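Local coordinates for protein soluble inorganic pyrophosphatase (Toxoplasma gondii, PDB 5WRT) that probably hydrolyses inorganic pyrophosphate to phosphate with the help of magnesium ions, at residues 14-18 and 67-73; 29-35 and 96-100; 56-60 and 83-89; 139-143 and 167-173; 145-149 and 203-207. All blocks are in the same frame, centred on the assembly; numbering follows the deposited sequence.

Contacts 1, 3 and 5 pair antiparallel strands, whereas contact 2 joins two loops and contact 4 seats a loop against a strand. Contact 5 is largely buried, with Met147 packed on a magnesium ligand; the other four are partly buried. Contacts 1 and 3 reach the same three-stranded sheet through strands 72-74 and 57-63, but contact 1 adds apolar packing to its two backbone bonds, contact 3 a salt bridge and further charged groups to its own, at a face touched by the second subunit. Contacts 4 and 5 share strand 136-149, contact 4 closing round one lysine. Contact 2, tied by amide and indole bonds, touches contact 1 through Pro29 and contact 4 through Phe96.

Contact 1 of 5, residues 14-18 and 67-73; sequences DFRVL and LPFTPIM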
# COMPACT_ATOMS: atom_id res chain seq x y z
N ASP A 14 -0.57 11.82 -25.04
CA ASP A 14 -1.49 11.53 -26.14
C ASP A 14 -2.12 10.14 -26.04
O ASP A 14 -2.95 9.80 -26.89
CB ASP A 14 -0.76 11.67 -27.49
CG ASP A 14 0.36 10.66 -27.67
OD1 ASP A 14 0.71 9.96 -26.69
OD2 ASP A 14 0.90 10.57 -28.79
N PHE A 15 -1.76 9.35 -25.05
CA PHE A 15 -2.29 7.99 -24.96
C PHE A 15 -3.77 8.04 -24.65
O PHE A 15 -4.22 8.80 -23.79
CB PHE A 15 -1.54 7.18 -23.90
CG PHE A 15 -1.96 5.74 -23.84
CD1 PHE A 15 -1.53 4.84 -24.81
CD2 PHE A 15 -2.79 5.28 -22.83
CE1 PHE A 15 -1.91 3.51 -24.76
CE2 PHE A 15 -3.18 3.95 -22.78
CZ PHE A 15 -2.74 3.07 -23.75
N ARG A 16 -4.54 7.21 -25.34
CA ARG A 16 -5.99 7.24 -25.22
C ARG A 16 -6.56 5.91 -25.69
O ARG A 16 -6.11 5.36 -26.70
CB ARG A 16 -6.56 8.41 -26.05
CG ARG A 16 -8.01 8.27 -26.48
CD ARG A 16 -8.33 9.24 -27.63
NE ARG A 16 -8.06 10.63 -27.27
CZ ARG A 16 -8.98 11.59 -27.27
NH1 ARG A 16 -10.23 11.32 -27.61
NH2 ARG A 16 -8.65 12.83 -26.93
N VAL A 17 -7.54 5.40 -24.95
CA VAL A 17 -8.21 4.15 -25.27
C VAL A 17 -9.68 4.44 -25.50
O VAL A 17 -10.36 4.96 -24.60
CB VAL A 17 -8.02 3.09 -24.17
CG1 VAL A 17 -8.75 1.81 -24.54
CG2 VAL A 17 -6.54 2.82 -23.95
N LEU A 18 -10.17 4.09 -26.68
CA LEU A 18 -11.57 4.25 -27.05
C LEU A 18 -12.20 2.88 -27.26
O LEU A 18 -11.51 1.90 -27.57
CB LEU A 18 -11.71 5.09 -28.33
CG LEU A 18 -11.34 6.57 -28.19
CD1 LEU A 18 -10.72 7.09 -29.48
CD2 LEU A 18 -12.56 7.39 -27.81
N LEU A 67 -15.09 14.45 -22.54
CA LEU A 67 -14.75 14.27 -23.94
C LEU A 67 -15.79 13.40 -24.63
O LEU A 67 -16.48 12.60 -23.98
CB LEU A 67 -13.37 13.63 -24.07
CG LEU A 67 -12.23 14.37 -23.37
CD1 LEU A 67 -10.89 13.77 -23.76
CD2 LEU A 67 -12.27 15.85 -23.71
N PRO A 68 -15.94 13.53 -25.95
CA PRO A 68 -16.88 12.67 -26.68
C PRO A 68 -16.46 11.21 -26.59
O PRO A 68 -15.29 10.88 -26.77
CB PRO A 68 -16.82 13.20 -28.11
CG PRO A 68 -15.51 13.92 -28.20
CD PRO A 68 -15.29 14.51 -26.84
N PHE A 69 -17.43 10.36 -26.27
CA PHE A 69 -17.27 8.91 -26.08
C PHE A 69 -16.48 8.57 -24.82
O PHE A 69 -16.13 7.40 -24.63
CB PHE A 69 -16.63 8.24 -27.29
CG PHE A 69 -17.48 8.29 -28.53
CD1 PHE A 69 -18.72 7.69 -28.55
CD2 PHE A 69 -17.04 8.96 -29.66
CE1 PHE A 69 -19.51 7.74 -29.69
CE2 PHE A 69 -17.83 9.01 -30.80
CZ PHE A 69 -19.06 8.40 -30.81
N THR A 70 -16.20 9.55 -23.97
CA THR A 70 -15.59 9.34 -22.66
C THR A 70 -14.40 8.37 -22.69
O THR A 70 -14.42 7.34 -22.05
CB THR A 70 -16.64 8.85 -21.66
OG1 THR A 70 -17.09 7.55 -22.03
CG2 THR A 70 -17.83 9.80 -21.64
N PRO A 71 -13.35 8.72 -23.44
CA PRO A 71 -12.20 7.81 -23.54
C PRO A 71 -11.42 7.74 -22.24
O PRO A 71 -11.54 8.60 -21.35
CB PRO A 71 -11.36 8.43 -24.65
CG PRO A 71 -11.66 9.88 -24.57
CD PRO A 71 -13.11 9.97 -24.17
N ILE A 72 -10.60 6.71 -22.13
CA ILE A 72 -9.74 6.52 -20.97
C ILE A 72 -8.38 7.13 -21.30
O ILE A 72 -7.74 6.75 -22.29
CB ILE A 72 -9.61 5.03 -20.60
CG1 ILE A 72 -10.97 4.47 -20.19
CG2 ILE A 72 -8.60 4.84 -19.47
CD1 ILE A 72 -10.95 2.99 -19.91
N MET A 73 -7.94 8.07 -20.47
CA MET A 73 -6.66 8.73 -20.63
C MET A 73 -6.05 8.91 -19.24
O MET A 73 -6.71 8.69 -18.22
CB MET A 73 -6.80 10.10 -21.32
CG MET A 73 -7.64 10.09 -22.59
SD MET A 73 -7.65 11.68 -23.45
CE MET A 73 -5.93 11.83 -23.95
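The guanidinium of Arg16 has Met73 SD and Pro71 CG over one face, while Leu67 CD1 approaches it obliquely. Met73 SD lies 3.8 Å from Arg16 NH2, and Pro71 CG lies 3.7 Å from Arg16 NH1. The bend of the arginine chain at chi3 (-58°) turns the guanidinium over Met73 and Pro71. Met73 bends at chi3 as well, and its methyl CE comes 3.5 Å from Phe15 O. At the other end, Leu18 and Pro71 lie side by side, and Leu18 CD2 sits 3.5 Å from Pro71 CB. Between them the backbones are joined by two bonds, Val17 N to Ile72 O and Ile72 N to Val17 O, each 3.0 Å. Arg16 CA adds a CA-H...O contact to Ile72 O at 3.4 Å. The buried Val17 and Ile72 side chains meet each other and Val133, and Ile72 also packs on Met61 and Met63. A type II turn from Leu67 to Thr70 precedes the pair. The whole is a single antiparallel bridge, a hydrogen-bonded pair joining strand 16-20 to strand 72-74 and so linking two small beta sheets.

Contact 2 of 5, residues 29-35 and 96-100; sequences PWHDIPL and FPQTW
A chi1 of -172° turns the Trp30 indole back to the 96-100 loop, and Gln98, extended beyond CG (chi2 176°), carries its amide to the backbone of 31-35. Trp30 NE1 gives a 2.8 Å bond to Thr99 O, which lies in the ring plane, and Trp100 CB also stands at the ring's edge. The Gln98 backbone N donates to Trp30 O at 2.8 Å. Its NE2 makes a nearly straight bond of 3.0 Å to His31 O, approaching from above that carbonyl plane, and its OE1 takes a weak bond from Leu35 N. Leu35 CD1 is 3.8 Å from Phe96 CB, and Ile33 CG2 is 3.8 Å from Pro97 CG. Tyr228 of helix 214-232 meets the Trp30 ring edge-to-face. Two irregular loops are thus tied without sheet pairing: the bonds come from the glutamine amide, the indole N-H and backbone N-H groups, with main-chain carbonyls as most of the acceptors, while Ile33 and Leu35 against Pro97 and Phe96 supply the apolar part.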
# COMPACT_ATOMS: atom_id res chain seq x y z
N PRO A 29 -17.77 4.04 -22.84
CA PRO A 29 -17.81 3.02 -21.78
C PRO A 29 -18.67 3.41 -20.60
O PRO A 29 -19.14 2.52 -19.88
CB PRO A 29 -16.33 2.89 -21.36
CG PRO A 29 -15.66 4.11 -21.89
CD PRO A 29 -16.40 4.50 -23.13
N TRP A 30 -18.91 4.70 -20.37
CA TRP A 30 -19.75 5.14 -19.27
C TRP A 30 -21.22 5.20 -19.65
O TRP A 30 -22.08 4.80 -18.85
CB TRP A 30 -19.29 6.52 -18.76
CG TRP A 30 -19.99 6.95 -17.50
CD1 TRP A 30 -20.33 6.16 -16.45
CD2 TRP A 30 -20.42 8.28 -17.17
NE1 TRP A 30 -20.95 6.90 -15.48
CE2 TRP A 30 -21.02 8.21 -15.89
CE3 TRP A 30 -20.36 9.51 -17.82
CZ2 TRP A 30 -21.55 9.33 -15.26
CZ3 TRP A 30 -20.89 10.63 -17.19
CH2 TRP A 30 -21.48 10.53 -15.92
N HIS A 31 -21.53 5.68 -20.85
CA HIS A 31 -22.91 5.90 -21.25
C HIS A 31 -23.53 4.71 -21.98
O HIS A 31 -24.70 4.39 -21.73
CB HIS A 31 -23.01 7.13 -22.16
CG HIS A 31 -22.63 8.42 -21.50
ND1 HIS A 31 -23.34 8.96 -20.45
CD2 HIS A 31 -21.61 9.27 -21.75
CE1 HIS A 31 -22.77 10.09 -20.08
NE2 HIS A 31 -21.72 10.30 -20.85
N ASP A 32 -22.80 4.06 -22.88
CA ASP A 32 -23.44 3.13 -23.80
C ASP A 32 -23.19 1.66 -23.49
O ASP A 32 -23.79 0.81 -24.14
CB ASP A 32 -22.98 3.41 -25.23
CG ASP A 32 -22.90 4.90 -25.56
OD1 ASP A 32 -23.87 5.64 -25.30
OD2 ASP A 32 -21.83 5.33 -26.05
N ILE A 33 -22.35 1.35 -22.51
CA ILE A 33 -22.18 -0.03 -22.06
C ILE A 33 -23.23 -0.34 -21.00
O ILE A 33 -23.36 0.40 -20.02
CB ILE A 33 -20.76 -0.28 -21.53
CG1 ILE A 33 -19.77 -0.20 -22.69
CG2 ILE A 33 -20.67 -1.65 -20.86
CD1 ILE A 33 -18.38 -0.65 -22.33
N PRO A 34 -24.01 -1.41 -21.15
CA PRO A 34 -25.01 -1.75 -20.13
C PRO A 34 -24.34 -2.14 -18.83
O PRO A 34 -23.30 -2.81 -18.82
CB PRO A 34 -25.77 -2.92 -20.75
CG PRO A 34 -24.81 -3.53 -21.72
CD PRO A 34 -24.01 -2.38 -22.27
N LEU A 35 -24.93 -1.69 -17.72
CA LEU A 35 -24.41 -2.07 -16.41
C LEU A 35 -24.56 -3.57 -16.16
O LEU A 35 -23.67 -4.20 -15.58
CB LEU A 35 -25.11 -1.27 -15.31
CG LEU A 35 -24.76 -1.67 -13.88
CD1 LEU A 35 -23.27 -1.54 -13.63
CD2 LEU A 35 -25.55 -0.84 -12.88
N PHE A 96 -18.02 1.19 -12.70
CA PHE A 96 -19.25 0.63 -13.25
C PHE A 96 -19.85 1.60 -14.26
O PHE A 96 -20.00 2.79 -13.96
CB PHE A 96 -20.27 0.36 -12.15
CG PHE A 96 -19.87 -0.73 -11.19
CD1 PHE A 96 -19.83 -2.05 -11.60
CD2 PHE A 96 -19.54 -0.43 -9.88
CE1 PHE A 96 -19.46 -3.05 -10.72
CE2 PHE A 96 -19.17 -1.43 -8.99
CZ PHE A 96 -19.13 -2.74 -9.42
N PRO A 97 -20.18 1.14 -15.47
CA PRO A 97 -20.87 2.02 -16.42
C PRO A 97 -22.24 2.42 -15.90
O PRO A 97 -22.86 1.72 -15.09
CB PRO A 97 -20.99 1.16 -17.69
CG PRO A 97 -20.06 0.01 -17.49
CD PRO A 97 -19.96 -0.21 -16.02
N GLN A 98 -22.72 3.58 -16.37
CA GLN A 98 -24.07 4.06 -16.08
C GLN A 98 -24.30 4.16 -14.57
O GLN A 98 -25.39 3.84 -14.07
CB GLN A 98 -25.12 3.17 -16.75
CG GLN A 98 -24.93 3.07 -18.25
CD GLN A 98 -25.91 2.12 -18.91
OE1 GLN A 98 -26.55 1.30 -18.25
NE2 GLN A 98 -26.04 2.22 -20.23
N THR A 99 -23.28 4.59 -13.85
CA THR A 99 -23.38 4.87 -12.43
C THR A 99 -22.82 6.26 -12.17
O THR A 99 -21.92 6.73 -12.88
CB THR A 99 -22.62 3.84 -11.57
OG1 THR A 99 -21.24 3.83 -11.94
CG2 THR A 99 -23.22 2.45 -11.76
N TRP A 100 -23.35 6.91 -11.14
CA TRP A 100 -22.90 8.24 -10.76
C TRP A 100 -23.14 8.41 -9.27
O TRP A 100 -24.27 8.26 -8.81
CB TRP A 100 -23.64 9.33 -11.55
CG TRP A 100 -23.16 10.72 -11.24
CD1 TRP A 100 -21.87 11.16 -11.24
CD2 TRP A 100 -23.97 11.84 -10.88
NE1 TRP A 100 -21.83 12.49 -10.90
CE2 TRP A 100 -23.11 12.94 -10.68
CE3 TRP A 100 -25.35 12.03 -10.71
CZ2 TRP A 100 -23.57 14.20 -10.32
CZ3 TRP A 100 -25.81 13.28 -10.36
CH2 TRP A 100 -24.92 14.35 -10.16

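Contact 3 of 5, residues 56-60 and 83-89; sequences NTRRK and REYASTL
Arg58, Lys60 and Glu84 bury much of the surface here. Arg58 holds CG between its backbone N and carbonyl carbon (chi1 68°), then runs extended past Glu84, where NE donates to Glu84 OE1 at 3.0 Å in a salt bridge. The oxygen lies at the edge of the guanidinium, in its plane, and is met on the syn side but 30° out of the carboxylate plane, with the two flat groups 45° apart. Glu84 OE2 takes a 2.6 Å bond from a water that in turn accepts from Arg59 NE, so Arg59 is linked to the carboxylate through this water. Lys60 is extended and crosses Tyr85 at about a right angle, CD being 3.6 Å from Tyr85 CE1; the same CD touches Arg83 CD, and the two chains run side by side. The nearby positive charges of Lys60 and Arg83 are probably offset by Asp75, which forms a salt bridge with Arg83 and a long, weak ion pair with Lys60. In the backbone, Tyr85 N donates to Arg58 O at 2.9 Å, while Asn56 and Thr57 both face Leu89 in a G1 beta bulge. The contact lies at the dimer interface, where residues 86-88 bond to Ala86, Thr88 and Tyr90 of the second subunit, with the Tyr85 side chain about 6 Å from a bound magnesium ion. Strand 57-63 is central in its three-stranded sheet, between 72-74 and 84-89, and Trp190 of helix 183-193 bonds Thr88 O.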
# COMPACT_ATOMS: atom_id res chain seq x y z
N ASN A 56 -1.18 -4.08 -10.97
CA ASN A 56 0.27 -3.88 -10.90
C ASN A 56 0.75 -2.70 -11.74
O ASN A 56 1.84 -2.73 -12.30
CB ASN A 56 1.03 -5.15 -11.28
CG ASN A 56 1.00 -6.20 -10.19
OD1 ASN A 56 0.87 -5.88 -9.01
ND2 ASN A 56 1.11 -7.47 -10.57
N THR A 57 -0.06 -1.64 -11.84
CA THR A 57 0.35 -0.39 -12.45
C THR A 57 -0.01 0.76 -11.51
O THR A 57 -0.69 0.57 -10.50
CB THR A 57 -0.29 -0.17 -13.83
OG1 THR A 57 -1.70 0.02 -13.68
CG2 THR A 57 -0.03 -1.35 -14.75
N ARG A 58 0.46 1.96 -11.85
CA ARG A 58 0.24 3.11 -10.98
C ARG A 58 -0.13 4.39 -11.71
O ARG A 58 -0.32 5.41 -11.05
CB ARG A 58 1.46 3.35 -10.07
CG ARG A 58 2.73 3.81 -10.74
CD ARG A 58 3.69 4.30 -9.66
NE ARG A 58 5.00 4.65 -10.19
CZ ARG A 58 6.14 4.07 -9.80
NH1 ARG A 58 6.11 3.12 -8.87
NH2 ARG A 58 7.29 4.45 -10.33
N ARG A 59 -0.21 4.39 -13.04
CA ARG A 59 -0.67 5.57 -13.75
C ARG A 59 -2.16 5.76 -13.52
O ARG A 59 -2.94 4.81 -13.61
CB ARG A 59 -0.38 5.47 -15.24
CG ARG A 59 1.09 5.46 -15.61
CD ARG A 59 1.27 5.54 -17.12
NE ARG A 59 2.68 5.66 -17.48
CZ ARG A 59 3.46 4.64 -17.83
NH1 ARG A 59 2.96 3.41 -17.86
NH2 ARG A 59 4.73 4.85 -18.14
N LYS A 60 -2.57 6.99 -13.23
CA LYS A 60 -3.96 7.29 -12.90
C LYS A 60 -4.75 7.44 -14.20
O LYS A 60 -5.03 8.54 -14.69
CB LYS A 60 -4.05 8.55 -12.04
CG LYS A 60 -5.45 8.85 -11.52
CD LYS A 60 -5.39 9.68 -10.25
CE LYS A 60 -6.76 10.21 -9.87
NZ LYS A 60 -6.68 11.43 -9.02
N ARG A 83 -0.29 12.50 -14.04
CA ARG A 83 -0.45 12.16 -12.64
C ARG A 83 -0.39 10.65 -12.46
O ARG A 83 -1.04 9.90 -13.20
CB ARG A 83 -1.76 12.71 -12.07
CG ARG A 83 -2.16 12.11 -10.73
CD ARG A 83 -3.42 12.73 -10.16
NE ARG A 83 -3.15 14.02 -9.53
CZ ARG A 83 -3.73 15.17 -9.85
NH1 ARG A 83 -4.65 15.20 -10.81
NH2 ARG A 83 -3.41 16.28 -9.21
N GLU A 84 0.39 10.21 -11.48
CA GLU A 84 0.44 8.81 -11.06
C GLU A 84 0.08 8.73 -9.59
O GLU A 84 0.24 9.70 -8.84
CB GLU A 84 1.84 8.21 -11.27
CG GLU A 84 2.32 8.16 -12.71
CD GLU A 84 3.63 7.42 -12.84
OE1 GLU A 84 4.19 7.00 -11.80
OE2 GLU A 84 4.12 7.25 -13.98
N TYR A 85 -0.42 7.57 -9.18
CA TYR A 85 -0.52 7.30 -7.75
C TYR A 85 0.88 7.12 -7.17
O TYR A 85 1.81 6.71 -7.86
CB TYR A 85 -1.37 6.06 -7.49
CG TYR A 85 -2.84 6.27 -7.73
CD1 TYR A 85 -3.50 7.38 -7.21
CD2 TYR A 85 -3.59 5.36 -8.48
CE1 TYR A 85 -4.85 7.58 -7.43
CE2 TYR A 85 -4.94 5.55 -8.70
CZ TYR A 85 -5.56 6.67 -8.18
OH TYR A 85 -6.91 6.87 -8.39
N ALA A 86 1.02 7.44 -5.88
CA ALA A 86 2.32 7.30 -5.24
C ALA A 86 2.73 5.85 -5.08
O ALA A 86 3.92 5.56 -4.89
CB ALA A 86 2.30 7.99 -3.87
N SER A 87 1.78 4.92 -5.16
CA SER A 87 2.05 3.50 -4.97
C SER A 87 1.39 2.70 -6.09
O SER A 87 0.39 3.14 -6.68
CB SER A 87 1.54 3.02 -3.61
OG SER A 87 2.35 3.52 -2.56
N THR A 88 1.96 1.54 -6.37
CA THR A 88 1.37 0.65 -7.36
C THR A 88 0.10 0.00 -6.82
O THR A 88 0.05 -0.45 -5.67
CB THR A 88 2.38 -0.43 -7.77
OG1 THR A 88 3.50 0.18 -8.44
CG2 THR A 88 1.75 -1.45 -8.70
N LEU A 89 -0.94 -0.03 -7.65
CA LEU A 89 -2.17 -0.72 -7.31
C LEU A 89 -2.04 -2.19 -7.67
O LEU A 89 -1.67 -2.53 -8.80
CB LEU A 89 -3.35 -0.09 -8.05
CG LEU A 89 -4.77 -0.35 -7.53
CD1 LEU A 89 -4.81 -0.33 -6.01
CD2 LEU A 89 -5.71 0.70 -8.10
O HOH W 1 3.30 8.28 -16.17

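Contact 4 of 5, residues 139-143 and 167-173; sequences VKVLG and FSQLNSV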
# COMPACT_ATOMS: atom_id res chain seq x y z
N VAL A 139 -18.44 -8.96 -13.83
CA VAL A 139 -17.93 -9.28 -12.50
C VAL A 139 -19.10 -9.59 -11.58
O VAL A 139 -20.21 -9.10 -11.76
CB VAL A 139 -17.07 -8.14 -11.91
CG1 VAL A 139 -15.90 -7.82 -12.83
CG2 VAL A 139 -17.92 -6.90 -11.67
N LYS A 140 -18.82 -10.42 -10.58
CA LYS A 140 -19.75 -10.67 -9.48
C LYS A 140 -19.29 -9.86 -8.28
O LYS A 140 -18.13 -9.94 -7.87
CB LYS A 140 -19.83 -12.15 -9.14
CG LYS A 140 -20.62 -12.46 -7.88
CD LYS A 140 -20.86 -13.95 -7.72
CE LYS A 140 -19.59 -14.75 -7.97
NZ LYS A 140 -19.77 -16.19 -7.63
N VAL A 141 -20.21 -9.08 -7.72
CA VAL A 141 -19.89 -8.18 -6.62
C VAL A 141 -19.81 -8.97 -5.32
O VAL A 141 -20.70 -9.77 -5.01
CB VAL A 141 -20.93 -7.05 -6.54
CG1 VAL A 141 -20.96 -6.45 -5.16
CG2 VAL A 141 -20.62 -5.98 -7.58
N LEU A 142 -18.74 -8.74 -4.55
CA LEU A 142 -18.49 -9.47 -3.32
C LEU A 142 -18.61 -8.64 -2.05
O LEU A 142 -18.82 -9.20 -0.98
CB LEU A 142 -17.09 -10.10 -3.35
CG LEU A 142 -16.80 -11.07 -4.50
CD1 LEU A 142 -15.31 -11.35 -4.60
CD2 LEU A 142 -17.59 -12.36 -4.31
N GLY A 143 -18.47 -7.32 -2.15
CA GLY A 143 -18.46 -6.48 -0.97
C GLY A 143 -18.05 -5.07 -1.34
O GLY A 143 -17.83 -4.75 -2.51
N PHE A 167 -14.25 -17.90 -9.28
CA PHE A 167 -15.51 -17.18 -9.43
C PHE A 167 -16.66 -17.88 -8.71
O PHE A 167 -17.32 -17.28 -7.85
CB PHE A 167 -15.84 -17.02 -10.92
CG PHE A 167 -17.16 -16.36 -11.18
CD1 PHE A 167 -17.26 -14.98 -11.19
CD2 PHE A 167 -18.30 -17.11 -11.41
CE1 PHE A 167 -18.46 -14.36 -11.43
CE2 PHE A 167 -19.52 -16.49 -11.65
CZ PHE A 167 -19.60 -15.12 -11.66
N SER A 168 -16.90 -19.15 -9.03
CA SER A 168 -18.01 -19.87 -8.43
C SER A 168 -17.82 -20.11 -6.93
O SER A 168 -18.80 -20.41 -6.24
CB SER A 168 -18.23 -21.21 -9.14
OG SER A 168 -17.10 -22.05 -8.99
N GLN A 169 -16.60 -19.98 -6.43
CA GLN A 169 -16.31 -20.22 -5.03
C GLN A 169 -16.38 -18.95 -4.18
O GLN A 169 -16.42 -19.05 -2.95
CB GLN A 169 -14.92 -20.83 -4.88
CG GLN A 169 -14.84 -22.30 -5.23
CD GLN A 169 -13.47 -22.89 -4.95
OE1 GLN A 169 -12.58 -22.86 -5.80
NE2 GLN A 169 -13.30 -23.41 -3.74
N LEU A 170 -16.38 -17.78 -4.80
CA LEU A 170 -16.42 -16.51 -4.09
C LEU A 170 -17.80 -15.88 -4.25
O LEU A 170 -18.21 -15.57 -5.38
CB LEU A 170 -15.34 -15.56 -4.60
CG LEU A 170 -13.89 -16.04 -4.48
CD1 LEU A 170 -12.94 -15.05 -5.14
CD2 LEU A 170 -13.51 -16.27 -3.03
N ASN A 171 -18.51 -15.69 -3.14
CA ASN A 171 -19.80 -15.02 -3.17
C ASN A 171 -19.96 -13.91 -2.13
O ASN A 171 -20.92 -13.14 -2.24
CB ASN A 171 -20.95 -16.03 -2.99
CG ASN A 171 -20.88 -17.17 -3.98
OD1 ASN A 171 -21.05 -16.97 -5.19
ND2 ASN A 171 -20.63 -18.38 -3.49
N SER A 172 -19.07 -13.81 -1.15
CA SER A 172 -19.13 -12.72 -0.18
C SER A 172 -17.73 -12.48 0.39
O SER A 172 -16.77 -13.18 0.07
CB SER A 172 -20.14 -13.00 0.92
OG SER A 172 -20.61 -11.78 1.49
N VAL A 173 -17.64 -11.46 1.25
CA VAL A 173 -16.39 -11.12 1.92
C VAL A 173 -15.80 -12.32 2.63
O VAL A 173 -14.58 -12.55 2.60
CB VAL A 173 -16.61 -9.95 2.89
CG1 VAL A 173 -15.33 -9.64 3.67
CG2 VAL A 173 -17.10 -8.71 2.15
O HOH W 2 -22.18 -12.58 -4.71
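Residues 139-143 of strand 136-149 meet the segment 167-173 with Leu142 nearest Ser172, next to a classic beta bulge in which Leu142 and Gly143 both face Leu158. Lys140 is the chief side chain. Its chain bends at chi3 (46°) and brings NZ to three oxygens: Phe167 O at 2.7 Å, Leu170 O at 2.8 Å and Asn171 OD1 at 2.9 Å. The ammonium and CE also lie over one face of the Phe167 ring, NZ 4.1 Å from its centroid and 11° off the normal, a cation-pi contact with a CH-pi contact beside it. Phe167 O accepts from Leu170 N too, and the two donors reach it from opposite faces of its plane. Leu142 CD2 packs 3.9 Å from Leu170 CB, while a water lies between Val141 O and Asn171 O. With three acceptors and an aromatic face round it, the buried ammonium is probably kept charged, and its bonds tie the 167-171 loop, just before helix 173-179, to strand 136-149.

Contact 5 of 5, residues 145-149 and 203-207; sequences LAMID and NQFGH
Ala146 O takes a 2.7 Å bond from Gly206 N, and Phe205 CA approaches the same oxygen at 3.1 Å in a CA-H...O contact. Strands 136-149 and 204-212 are here an antiparallel pair of the mixed sheet at the heart of the pyrophosphatase fold. Ile148 N donates to Gln204 O at 2.7 Å, almost straight at 173°; the return bond from Gln204 N to Ile148 O is weak. Met147 and Phe205 form the non-hydrogen-bonded pair between these, their side chains on one face of the sheet. A chi1 of -163° sets Met147 CG near the Phe205 ring, and Met147 CB is 3.5 Å from Phe205 CE2. Helix 183-193 covers this face, Phe191 touching Met147 and Arg188 and Arg192 touching Phe205. Met147 also packs on Asp154, one of the magnesium ligands together with Asp117 and Asp122, so it lies beside a ligand of the metal. The Asp149 carboxylate is held by a salt bridge to Lys195, and the Asn203 amide donates to Phe191 O. Beyond the last bridge a water spans the strands, accepting from Ala146 N and donating to Gly206 O, each at 2.8 Å.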
# COMPACT_ATOMS: atom_id res chain seq x y z
N LEU A 145 -16.03 -1.39 0.55
CA LEU A 145 -15.43 -0.61 1.62
C LEU A 145 -15.88 0.84 1.47
O LEU A 145 -15.83 1.39 0.37
CB LEU A 145 -13.91 -0.70 1.58
CG LEU A 145 -13.29 -2.05 1.96
CD1 LEU A 145 -11.91 -2.20 1.34
CD2 LEU A 145 -13.21 -2.18 3.47
N ALA A 146 -16.31 1.44 2.58
CA ALA A 146 -16.85 2.80 2.56
C ALA A 146 -15.74 3.78 2.95
O ALA A 146 -15.69 4.27 4.08
CB ALA A 146 -18.06 2.92 3.48
N MET A 147 -14.86 4.06 2.00
CA MET A 147 -13.78 5.00 2.25
C MET A 147 -14.31 6.43 2.26
O MET A 147 -15.17 6.79 1.44
CB MET A 147 -12.67 4.82 1.21
CG MET A 147 -11.34 5.45 1.60
SD MET A 147 -10.28 5.89 0.21
CE MET A 147 -11.19 7.25 -0.51
N ILE A 148 -13.82 7.23 3.20
CA ILE A 148 -14.17 8.64 3.32
C ILE A 148 -12.95 9.47 2.96
O ILE A 148 -11.95 9.46 3.70
CB ILE A 148 -14.69 8.99 4.72
CG1 ILE A 148 -15.82 8.05 5.12
CG2 ILE A 148 -15.16 10.43 4.77
CD1 ILE A 148 -17.01 8.09 4.19
N ASP A 149 -13.01 10.17 1.84
CA ASP A 149 -11.91 11.01 1.35
C ASP A 149 -12.33 12.47 1.50
O ASP A 149 -13.01 13.01 0.63
CB ASP A 149 -11.56 10.68 -0.09
CG ASP A 149 -10.23 11.26 -0.53
OD1 ASP A 149 -9.78 12.26 0.07
OD2 ASP A 149 -9.62 10.71 -1.47
N ASN A 203 -6.95 8.46 5.04
CA ASN A 203 -8.39 8.35 4.84
C ASN A 203 -9.03 7.55 5.96
O ASN A 203 -8.38 6.78 6.67
CB ASN A 203 -8.70 7.71 3.48
CG ASN A 203 -8.22 8.55 2.31
OD1 ASN A 203 -8.56 9.73 2.20
ND2 ASN A 203 -7.43 7.95 1.43
N GLN A 204 -10.34 7.72 6.10
CA GLN A 204 -11.14 6.97 7.05
C GLN A 204 -12.08 6.04 6.30
O GLN A 204 -12.23 6.11 5.08
CB GLN A 204 -11.93 7.91 7.97
CG GLN A 204 -11.11 9.00 8.62
CD GLN A 204 -11.97 10.01 9.36
OE1 GLN A 204 -11.96 10.06 10.59
NE2 GLN A 204 -12.73 10.80 8.61
N PHE A 205 -12.73 5.16 7.06
CA PHE A 205 -13.71 4.23 6.51
C PHE A 205 -14.96 4.26 7.37
O PHE A 205 -14.88 4.21 8.60
CB PHE A 205 -13.16 2.81 6.44
CG PHE A 205 -12.07 2.64 5.41
CD1 PHE A 205 -10.74 2.80 5.76
CD2 PHE A 205 -12.39 2.31 4.10
CE1 PHE A 205 -9.74 2.65 4.81
CE2 PHE A 205 -11.39 2.16 3.15
CZ PHE A 205 -10.07 2.33 3.51
N GLY A 206 -16.12 4.36 6.72
CA GLY A 206 -17.38 4.26 7.41
C GLY A 206 -17.66 2.82 7.82
O GLY A 206 -16.91 1.89 7.52
N HIS A 207 -18.78 2.65 8.53
CA HIS A 207 -19.23 1.34 8.99
C HIS A 207 -18.15 0.63 9.80
O HIS A 207 -17.97 -0.59 9.70
CB HIS A 207 -19.69 0.47 7.81
CG HIS A 207 -20.88 1.00 7.09
ND1 HIS A 207 -22.17 0.73 7.47
CD2 HIS A 207 -20.98 1.80 5.99
CE1 HIS A 207 -23.02 1.33 6.65
NE2 HIS A 207 -22.31 1.99 5.75
O HOH W 3 -16.18 0.51 5.24